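Local coordinates for protein arginine N-methyltransferase SFM1 (Saccharomyces cerevisiae, PDB 5C74) that uses S-adenosyl-L-methionine to place a single methyl group on an arginine of ribosomal protein S3, at residues 11-14 with 15-18; 137-140 with 141-144; 155-159 with 160-164; 169-172 with 173-176; 183-186 with 187-191. All coordinates share one frame; numbering follows the deposited sequence.

Contact 1. Residues 11-14 with 15-18; sequences GFSE and WVIL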
# COMPACT_ATOMS: atom_id res chain seq x y z
N GLY A 11 5.15 2.22 1.02
CA GLY A 11 3.75 2.52 0.76
C GLY A 11 2.76 1.92 1.74
O GLY A 11 3.06 0.96 2.45
N PHE A 12 1.57 2.50 1.76
CA PHE A 12 0.45 2.02 2.56
C PHE A 12 -0.72 1.76 1.64
O PHE A 12 -1.30 2.70 1.11
CB PHE A 12 0.05 3.04 3.62
CG PHE A 12 1.10 3.29 4.67
CD1 PHE A 12 2.21 4.07 4.38
CD2 PHE A 12 0.94 2.78 5.95
CE1 PHE A 12 3.18 4.31 5.34
CE2 PHE A 12 1.91 3.02 6.92
CZ PHE A 12 3.03 3.77 6.62
N SER A 13 -1.06 0.50 1.45
CA SER A 13 -2.24 0.17 0.65
C SER A 13 -3.51 0.62 1.36
O SER A 13 -3.51 0.81 2.58
CB SER A 13 -2.29 -1.32 0.38
OG SER A 13 -2.58 -1.99 1.59
N GLU A 14 -4.59 0.80 0.62
CA GLU A 14 -5.81 1.30 1.22
C GLU A 14 -6.31 0.34 2.30
O GLU A 14 -6.74 0.79 3.36
CB GLU A 14 -6.88 1.52 0.14
CG GLU A 14 -8.19 2.08 0.66
CD GLU A 14 -8.07 3.47 1.29
OE1 GLU A 14 -7.05 4.18 1.05
OE2 GLU A 14 -9.00 3.86 2.03
N TRP A 15 -6.22 -0.97 2.06
CA TRP A 15 -6.72 -1.90 3.07
C TRP A 15 -5.85 -1.86 4.32
O TRP A 15 -6.38 -1.97 5.44
CB TRP A 15 -6.83 -3.34 2.52
CG TRP A 15 -5.54 -4.03 2.13
CD1 TRP A 15 -4.98 -4.09 0.88
CD2 TRP A 15 -4.68 -4.79 2.99
NE1 TRP A 15 -3.82 -4.83 0.91
CE2 TRP A 15 -3.62 -5.28 2.20
CE3 TRP A 15 -4.70 -5.10 4.36
CZ2 TRP A 15 -2.59 -6.06 2.72
CZ3 TRP A 15 -3.68 -5.89 4.88
CH2 TRP A 15 -2.64 -6.35 4.06
N VAL A 16 -4.55 -1.66 4.15
CA VAL A 16 -3.65 -1.51 5.31
C VAL A 16 -3.98 -0.24 6.11
O VAL A 16 -3.97 -0.24 7.35
CB VAL A 16 -2.16 -1.47 4.87
CG1 VAL A 16 -1.28 -0.91 5.96
CG2 VAL A 16 -1.68 -2.86 4.46
N ILE A 17 -4.28 0.84 5.41
CA ILE A 17 -4.67 2.08 6.09
C ILE A 17 -5.94 1.87 6.91
O ILE A 17 -6.05 2.33 8.05
CB ILE A 17 -4.86 3.24 5.09
CG1 ILE A 17 -3.51 3.61 4.47
CG2 ILE A 17 -5.50 4.46 5.79
CD1 ILE A 17 -3.62 4.59 3.26
N LEU A 18 -6.90 1.15 6.34
CA LEU A 18 -8.12 0.87 7.08
C LEU A 18 -7.83 -0.00 8.30
O LEU A 18 -8.39 0.24 9.37
CB LEU A 18 -9.17 0.20 6.18
CG LEU A 18 -9.64 1.05 4.99
CD1 LEU A 18 -10.71 0.28 4.21
CD2 LEU A 18 -10.19 2.38 5.49
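S13 and V16 illustrate how a helix is started by a side chain. The polar contacts come first: S13 is the N-cap, and its OG accepts from V16 N (3.2 Å, 155° at the hydrogen), meeting an amide of the first turn that has no carbonyl before it to bind. A chi1 of 69° turns OG back over the start of the helix. The regular pattern follows at once, I17 N donating to S13 O (2.9 Å) and L18 N to E14 O (3.0 Å).

The same OG also lies over one face of the W15 indole, 3.1 Å above its plane and displaced toward the rim; V16 CG2 is on this face too. Nonpolar packing is found on another flank, where F12 CB rests on I17 CG1 at 3.7 Å. E14 has its electrostatic partner elsewhere, in a salt bridge from OE1 to R49, while its OE2 passes the L18 methyl CD2 at 3.9 Å.

The second subunit reaches this corner, K202 of that chain binding F12 O. The helix dipole would probably favour the carboxylate of E14 near its N terminus, and the serine cap supplies an uncharged acceptor there.

Contact 2. Residues 137-140 with 141-144; sequences QMTT and DTAI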
# COMPACT_ATOMS: atom_id res chain seq x y z
N GLN A 137 -4.42 -18.15 10.20
CA GLN A 137 -4.02 -16.77 9.94
C GLN A 137 -5.14 -15.78 10.20
O GLN A 137 -6.31 -16.03 9.87
CB GLN A 137 -3.52 -16.61 8.50
CG GLN A 137 -2.81 -15.28 8.26
CD GLN A 137 -1.92 -15.30 7.04
OE1 GLN A 137 -2.35 -15.65 5.94
NE2 GLN A 137 -0.65 -14.92 7.22
N MET A 138 -4.77 -14.65 10.80
CA MET A 138 -5.65 -13.53 11.08
C MET A 138 -5.13 -12.27 10.41
O MET A 138 -3.91 -12.13 10.24
CB MET A 138 -5.75 -13.27 12.59
CG MET A 138 -6.24 -14.46 13.44
SD MET A 138 -6.06 -14.08 15.24
CE MET A 138 -7.29 -15.24 15.85
N THR A 139 -6.02 -11.34 10.08
CA THR A 139 -5.58 -10.00 9.74
C THR A 139 -4.94 -9.37 10.97
O THR A 139 -5.17 -9.79 12.11
CB THR A 139 -6.73 -9.08 9.24
OG1 THR A 139 -7.68 -8.86 10.30
CG2 THR A 139 -7.46 -9.71 8.02
N THR A 140 -4.11 -8.36 10.74
CA THR A 140 -3.40 -7.77 11.85
C THR A 140 -4.35 -7.16 12.88
O THR A 140 -4.16 -7.31 14.09
CB THR A 140 -2.43 -6.72 11.36
OG1 THR A 140 -1.60 -7.32 10.37
CG2 THR A 140 -1.56 -6.25 12.53
N ASP A 141 -5.39 -6.47 12.42
CA ASP A 141 -6.34 -5.87 13.37
C ASP A 141 -7.09 -6.94 14.16
O ASP A 141 -7.40 -6.73 15.34
CB ASP A 141 -7.32 -4.95 12.66
CG ASP A 141 -8.18 -5.68 11.67
OD1 ASP A 141 -7.61 -6.19 10.68
OD2 ASP A 141 -9.41 -5.74 11.88
N THR A 142 -7.38 -8.07 13.53
CA THR A 142 -8.04 -9.18 14.24
C THR A 142 -7.09 -9.78 15.30
O THR A 142 -7.51 -10.10 16.43
CB THR A 142 -8.48 -10.30 13.27
OG1 THR A 142 -9.52 -9.81 12.41
CG2 THR A 142 -9.02 -11.48 14.07
N ALA A 143 -5.82 -9.93 14.93
CA ALA A 143 -4.82 -10.49 15.84
C ALA A 143 -4.68 -9.60 17.07
O ALA A 143 -4.56 -10.10 18.19
CB ALA A 143 -3.47 -10.65 15.15
N ILE A 144 -4.70 -8.29 16.85
CA ILE A 144 -4.60 -7.35 17.95
C ILE A 144 -5.87 -7.40 18.80
O ILE A 144 -5.78 -7.40 20.02
CB ILE A 144 -4.30 -5.93 17.44
CG1 ILE A 144 -2.86 -5.91 16.90
CG2 ILE A 144 -4.49 -4.89 18.58
CD1 ILE A 144 -2.38 -4.58 16.40
O HOH W 1 -8.83 -11.78 10.38
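T139 and D141 cross obliquely, and the hydroxyl of the threonine is the link between them. T139 OG1 donates to D141 OD1 over 2.7 Å, arriving from above the carboxylate plane, 50° out of it. Each side chain bends toward the other because its first torsion, 65° in T139 and 63° in D141, holds the polar group between the backbone N and the carbonyl carbon. T142 approaches the same hydroxyl at a slant from the next position along, with its OG1 3.0 Å from T139 OG1. One water joins the two residues by a second route, accepting from T139 N at 2.9 Å and bonded to T142 OG1.

This is the N-terminal turn of helix 140-151, with T139 at the N-cap. The helical bonds begin with A143 N to T139 O (2.9 Å) and continue with I144 N to T140 O.

M138, just ahead of the cap, runs about at right angles to T142: its CB meets the methyl CG2 at 4.0 Å. Beyond CG the chain is extended, which carries SD along to A143, 3.8 Å from CA. Around this, T142 also packs on Y182 of strand 181-183, and I144 lies against I23 and V27 of helix 14-27. D141 OD1 comes close to the carboxylate of E19.

Contact 3. Residues 155-159 with 160-164; sequences IAFED and IKFID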
# COMPACT_ATOMS: atom_id res chain seq x y z
N ILE A 155 -9.73 -13.52 28.55
CA ILE A 155 -10.56 -14.54 27.90
C ILE A 155 -9.64 -15.49 27.15
O ILE A 155 -8.91 -15.07 26.26
CB ILE A 155 -11.58 -13.89 26.95
CG1 ILE A 155 -12.47 -12.91 27.73
CG2 ILE A 155 -12.41 -14.97 26.23
CD1 ILE A 155 -13.37 -12.06 26.85
N ALA A 156 -9.66 -16.76 27.53
CA ALA A 156 -8.81 -17.75 26.86
C ALA A 156 -9.17 -17.89 25.38
O ALA A 156 -10.34 -17.78 25.00
CB ALA A 156 -8.94 -19.10 27.56
N PHE A 157 -8.17 -18.16 24.54
CA PHE A 157 -8.38 -18.27 23.10
C PHE A 157 -9.56 -19.19 22.75
O PHE A 157 -10.39 -18.85 21.91
CB PHE A 157 -7.11 -18.77 22.41
CG PHE A 157 -7.17 -18.72 20.90
CD1 PHE A 157 -7.69 -19.77 20.18
CD2 PHE A 157 -6.70 -17.61 20.21
CE1 PHE A 157 -7.76 -19.72 18.80
CE2 PHE A 157 -6.75 -17.56 18.81
CZ PHE A 157 -7.29 -18.61 18.11
N GLU A 158 -9.65 -20.33 23.43
CA GLU A 158 -10.69 -21.32 23.12
C GLU A 158 -12.10 -20.83 23.46
O GLU A 158 -13.09 -21.45 23.06
CB GLU A 158 -10.41 -22.64 23.85
CG GLU A 158 -10.31 -22.53 25.37
CD GLU A 158 -8.89 -22.21 25.87
OE1 GLU A 158 -8.06 -21.68 25.10
OE2 GLU A 158 -8.61 -22.52 27.05
N ASP A 159 -12.21 -19.73 24.20
CA ASP A 159 -13.50 -19.16 24.57
C ASP A 159 -13.92 -17.95 23.72
O ASP A 159 -15.02 -17.43 23.87
CB ASP A 159 -13.50 -18.74 26.03
CG ASP A 159 -13.43 -19.92 26.97
OD1 ASP A 159 -13.85 -21.02 26.57
OD2 ASP A 159 -12.94 -19.75 28.10
N ILE A 160 -13.02 -17.49 22.85
CA ILE A 160 -13.38 -16.43 21.92
C ILE A 160 -14.21 -17.00 20.78
O ILE A 160 -13.93 -18.09 20.28
CB ILE A 160 -12.13 -15.71 21.39
CG1 ILE A 160 -11.37 -15.08 22.58
CG2 ILE A 160 -12.49 -14.62 20.35
CD1 ILE A 160 -9.94 -14.63 22.25
N LYS A 161 -15.26 -16.28 20.41
CA LYS A 161 -16.11 -16.69 19.29
C LYS A 161 -15.54 -16.16 17.96
O LYS A 161 -15.50 -14.94 17.74
CB LYS A 161 -17.54 -16.21 19.50
CG LYS A 161 -18.23 -16.90 20.70
CD LYS A 161 -19.69 -16.49 20.81
CE LYS A 161 -20.35 -17.14 22.02
NZ LYS A 161 -19.97 -18.58 22.13
N PHE A 162 -15.10 -17.08 17.10
CA PHE A 162 -14.54 -16.72 15.79
C PHE A 162 -15.43 -17.19 14.65
O PHE A 162 -16.31 -18.03 14.84
CB PHE A 162 -13.15 -17.35 15.59
CG PHE A 162 -12.10 -16.90 16.57
CD1 PHE A 162 -11.52 -15.63 16.49
CD2 PHE A 162 -11.63 -17.79 17.54
CE1 PHE A 162 -10.53 -15.24 17.37
CE2 PHE A 162 -10.65 -17.42 18.43
CZ PHE A 162 -10.09 -16.14 18.36
N ILE A 163 -15.18 -16.66 13.45
CA ILE A 163 -15.67 -17.27 12.22
C ILE A 163 -14.47 -17.44 11.30
O ILE A 163 -13.64 -16.54 11.18
CB ILE A 163 -16.78 -16.42 11.52
CG1 ILE A 163 -17.28 -17.12 10.26
CG2 ILE A 163 -16.30 -15.00 11.19
CD1 ILE A 163 -18.59 -16.57 9.72
N ASP A 164 -14.36 -18.60 10.67
CA ASP A 164 -13.24 -18.88 9.78
C ASP A 164 -13.67 -18.72 8.33
O ASP A 164 -14.68 -19.28 7.91
CB ASP A 164 -12.73 -20.31 10.00
CG ASP A 164 -12.05 -20.48 11.34
OD1 ASP A 164 -11.63 -19.47 11.94
OD2 ASP A 164 -11.93 -21.65 11.79
O HOH W 2 -11.99 -20.15 20.07
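F157 and F162 meet ring to ring, five residues apart, in a geometry that is neither a parallel stack nor a T. Their planes are inclined by 36° and their centroids are 4.9 Å apart. F162 CE2 lies over one face of F157, 3.6 Å from CZ and offset toward the rim. F157 reaches across because its CG is anti to the backbone N (chi1 -171°), which sends the ring back over the chain that follows. Near the start of the turn, I155 CG2 touches I160 CG1 at 3.8 Å, the two side chains crossing at about a right angle, and I160 CG2 rests over a face of the F162 ring.

The next shell is backbone. I160 N donates to F157 O at 3.1 Å, from above the carbonyl plane, with a weaker bond to A156 O besides. D159 N binds A156 O at 2.8 Å. A water donates to both F157 O and I160 O, clipping the turn to the start of the strand.

Farther out, T146 and I150 of helix 140-151 pack on F157, and R181 touches both rings. The whole is a short 3-10 turn, 157-159, that delivers the chain from helix 140-151 into strand 162-169, the central strand of the three-stranded antiparallel sheet.

Contact 4. Residues 169-172 with 173-176; sequences RFNK and NEAT. With NI (nickel (II) ion), chain E.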
# COMPACT_ATOMS: atom_id res chain seq x y z
N ARG A 169 -21.48 -11.97 0.44
CA ARG A 169 -22.23 -12.01 -0.82
C ARG A 169 -22.78 -10.63 -1.19
O ARG A 169 -23.39 -9.96 -0.36
CB ARG A 169 -23.38 -13.04 -0.72
CG ARG A 169 -24.16 -13.19 -2.03
CD ARG A 169 -24.88 -14.53 -2.16
NE ARG A 169 -23.96 -15.65 -2.39
CZ ARG A 169 -23.32 -15.89 -3.53
NH1 ARG A 169 -23.46 -15.07 -4.57
NH2 ARG A 169 -22.52 -16.94 -3.63
N PHE A 170 -22.56 -10.20 -2.43
CA PHE A 170 -23.01 -8.88 -2.88
C PHE A 170 -24.14 -8.96 -3.91
O PHE A 170 -24.84 -7.98 -4.14
CB PHE A 170 -21.83 -8.10 -3.46
CG PHE A 170 -20.66 -8.00 -2.51
CD1 PHE A 170 -20.77 -7.25 -1.35
CD2 PHE A 170 -19.48 -8.69 -2.76
CE1 PHE A 170 -19.72 -7.18 -0.46
CE2 PHE A 170 -18.42 -8.61 -1.88
CZ PHE A 170 -18.54 -7.85 -0.73
N ASN A 171 -24.30 -10.14 -4.51
CA ASN A 171 -25.47 -10.45 -5.33
C ASN A 171 -25.49 -11.94 -5.62
O ASN A 171 -24.64 -12.68 -5.14
CB ASN A 171 -25.49 -9.64 -6.64
CG ASN A 171 -24.25 -9.85 -7.48
OD1 ASN A 171 -24.04 -10.92 -8.06
ND2 ASN A 171 -23.43 -8.80 -7.59
N LYS A 172 -26.46 -12.40 -6.41
CA LYS A 172 -26.62 -13.83 -6.59
C LYS A 172 -25.45 -14.44 -7.37
O LYS A 172 -25.21 -15.64 -7.29
CB LYS A 172 -27.96 -14.15 -7.29
CG LYS A 172 -28.18 -13.48 -8.64
CD LYS A 172 -29.59 -13.77 -9.14
CE LYS A 172 -29.90 -13.08 -10.46
NZ LYS A 172 -29.12 -13.66 -11.60
N ASN A 173 -24.71 -13.61 -8.09
CA ASN A 173 -23.59 -14.11 -8.89
C ASN A 173 -22.19 -13.82 -8.34
O ASN A 173 -21.19 -14.20 -8.95
CB ASN A 173 -23.67 -13.55 -10.31
CG ASN A 173 -24.90 -14.03 -11.05
OD1 ASN A 173 -25.36 -15.15 -10.86
ND2 ASN A 173 -25.45 -13.16 -11.90
N GLU A 174 -22.10 -13.14 -7.20
CA GLU A 174 -20.80 -12.66 -6.73
C GLU A 174 -20.70 -12.67 -5.21
O GLU A 174 -21.54 -12.09 -4.52
CB GLU A 174 -20.52 -11.23 -7.22
CG GLU A 174 -20.42 -11.04 -8.73
CD GLU A 174 -19.26 -11.79 -9.37
OE1 GLU A 174 -18.30 -12.14 -8.65
OE2 GLU A 174 -19.31 -12.01 -10.60
N ALA A 175 -19.68 -13.33 -4.71
CA ALA A 175 -19.37 -13.31 -3.28
C ALA A 175 -17.87 -13.33 -3.13
O ALA A 175 -17.18 -13.83 -4.01
CB ALA A 175 -20.01 -14.48 -2.56
N THR A 176 -17.37 -12.78 -2.03
CA THR A 176 -15.93 -12.78 -1.79
C THR A 176 -15.65 -13.49 -0.49
O THR A 176 -16.24 -13.17 0.54
CB THR A 176 -15.36 -11.36 -1.74
OG1 THR A 176 -15.56 -10.73 -3.01
CG2 THR A 176 -13.85 -11.40 -1.45
NI NI E . -17.11 -12.91 -9.85
O HOH W 3 -17.39 -12.85 -11.51
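N171 and E174 close a tight hairpin, with a type I turn between them and a classic beta bulge just before it: F170 and N171 both face E174. E174 O takes the amide of F170 at 3.0 Å, and more weakly that of N171. E174 N donates to N171 O at 3.3 Å, well above the carbonyl plane. That oxygen is gripped a second time by R169 NH1 (2.7 Å), in the carbonyl and guanidinium planes. A bend at chi3 of -72° folds the arginine back to this bond and lays its flat end over A175, whose CB sits above the group's centre at 3.6 Å. An Asx turn braces the tip further, N173 N donating to a lone pair of N171 OD1 (2.8 Å).

The other side is looser and largely open to solvent. K172 and N173 lie alongside each other at the tip. E174 extends from beside N171, amide and carboxylate planes 79° apart, to bind a nickel ion, OE1 at 1.9 Å and OE2 at 2.5 Å; H208 and H210 of the C-terminal histidine tag and a water are further ligands.

Behind the hairpin, F170 presses on I200 and S204 of helix 196-205. Strands 162-169 and 174-177 run on from its two arms, and T176 pairs with a strand of the second subunit, continuing the sheet across the interface.

Contact 5. Residues 183-186 with 187-191; sequences VLDK and EGKPI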
# COMPACT_ATOMS: atom_id res chain seq x y z
N VAL A 183 -12.82 -12.32 14.54
CA VAL A 183 -13.60 -12.30 15.79
C VAL A 183 -15.03 -11.91 15.44
O VAL A 183 -15.25 -11.02 14.62
CB VAL A 183 -13.01 -11.28 16.81
CG1 VAL A 183 -13.91 -11.16 18.05
CG2 VAL A 183 -11.59 -11.68 17.19
N LEU A 184 -16.00 -12.57 16.07
CA LEU A 184 -17.40 -12.24 15.87
C LEU A 184 -17.87 -11.12 16.79
O LEU A 184 -17.46 -11.07 17.96
CB LEU A 184 -18.26 -13.47 16.11
CG LEU A 184 -18.17 -14.52 15.00
CD1 LEU A 184 -18.93 -15.76 15.41
CD2 LEU A 184 -18.73 -13.94 13.68
N ASP A 185 -18.74 -10.25 16.29
CA ASP A 185 -19.43 -9.31 17.16
C ASP A 185 -20.62 -10.01 17.79
O ASP A 185 -20.85 -11.21 17.57
CB ASP A 185 -19.84 -8.03 16.41
CG ASP A 185 -20.90 -8.25 15.31
OD1 ASP A 185 -21.64 -9.26 15.31
OD2 ASP A 185 -21.01 -7.36 14.44
N LYS A 186 -21.40 -9.28 18.58
CA LYS A 186 -22.46 -9.92 19.35
C LYS A 186 -23.70 -10.19 18.50
O LYS A 186 -24.68 -10.74 18.99
CB LYS A 186 -22.81 -9.06 20.57
CG LYS A 186 -21.62 -8.94 21.54
CD LYS A 186 -21.96 -8.19 22.83
CE LYS A 186 -20.70 -7.96 23.66
NZ LYS A 186 -20.96 -7.25 24.95
N GLU A 187 -23.65 -9.82 17.23
CA GLU A 187 -24.73 -10.17 16.30
C GLU A 187 -24.31 -11.34 15.40
O GLU A 187 -25.07 -11.75 14.52
CB GLU A 187 -25.13 -8.96 15.45
CG GLU A 187 -25.83 -7.86 16.24
CD GLU A 187 -24.87 -7.09 17.14
OE1 GLU A 187 -23.84 -6.59 16.63
OE2 GLU A 187 -25.15 -6.99 18.35
N GLY A 188 -23.12 -11.88 15.63
CA GLY A 188 -22.66 -13.03 14.87
C GLY A 188 -22.01 -12.67 13.55
O GLY A 188 -21.93 -13.49 12.63
N LYS A 189 -21.53 -11.44 13.45
CA LYS A 189 -20.91 -11.00 12.21
C LYS A 189 -19.43 -10.74 12.45
O LYS A 189 -19.05 -10.26 13.52
CB LYS A 189 -21.60 -9.76 11.66
CG LYS A 189 -23.10 -9.94 11.46
CD LYS A 189 -23.77 -8.65 11.03
CE LYS A 189 -23.59 -8.41 9.54
NZ LYS A 189 -24.30 -9.45 8.74
N PRO A 190 -18.60 -11.07 11.45
CA PRO A 190 -17.16 -10.85 11.64
C PRO A 190 -16.87 -9.36 11.82
O PRO A 190 -17.49 -8.50 11.18
CB PRO A 190 -16.55 -11.43 10.36
CG PRO A 190 -17.65 -11.30 9.32
CD PRO A 190 -18.94 -11.52 10.09
N ILE A 191 -15.94 -9.04 12.72
CA ILE A 191 -15.56 -7.66 12.96
C ILE A 191 -14.51 -7.25 11.95
O ILE A 191 -13.41 -7.80 11.94
CB ILE A 191 -15.03 -7.47 14.39
CG1 ILE A 191 -16.16 -7.75 15.40
CG2 ILE A 191 -14.47 -6.05 14.59
CD1 ILE A 191 -15.67 -7.85 16.86
O HOH W 4 -11.96 -9.71 13.55
O HOH W 5 -19.35 -6.81 12.39
O HOH W 6 -23.44 -6.16 13.96
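A hairpin-like loop after strand 181-183 turns back through a type I turn, D185 to G188, followed by a G1 bulge at G188. The arms meet in a single bridge between L184 and P190, flanked by two backbone bonds: I191 N to V183 O (2.8 Å) and D185 N to K189 O (2.8 Å, nearly straight at 174°). G188 N closes the turn on D185 O, and the left-handed backbone of G188 is one a glycine adopts without strain.

The side chain of D185 is the centre of the tip. Its OD1 is held by two amides, E187 N at 2.8 Å and K189 N at 2.9 Å, which come from opposite faces of the carboxylate plane; the first makes an Asx turn. A chi1 of 66° turns the carboxylate toward the amides of the turn. Its other oxygen, OD2, accepts from two waters, one leading to P190 O and the other to E187 OE1.

At the base, V183 and I191 lie side by side, CG1 to CD1 at 3.9 Å, and a water joins V183 N with I191 O. V183 also packs on T142 and R145 of helix 140-151.

D185 OD2 and E187 OE1 are only 3.7 Å apart, and the shared water probably eases their repulsion. With four donors round D185, its negative charge should be well stabilised, and the two amides fix its rotation.

Overall arrangement
From the N terminus, contact 1 starts helix 14-27 after strand 2-6, and contact 2 starts helix 140-151 after strand 128-131. Contact 3 carries the chain from that helix into strand 162-169, contact 4 is the hairpin linking that strand to 174-177, and contact 5 is the turn beyond strand 181-183. Each closes a short local loop; all lie in series, none enclosing or crossing another. Contacts 2, 3 and 5 nevertheless join: M138 CE packs on F162 CE1 at 3.6 Å, K161 O lies 2.9 Å from L184 N, probably hydrogen-bonded, and I163 packs on P190. Contacts 1 and 4 touch none of the others; like T139, both reach the second subunit.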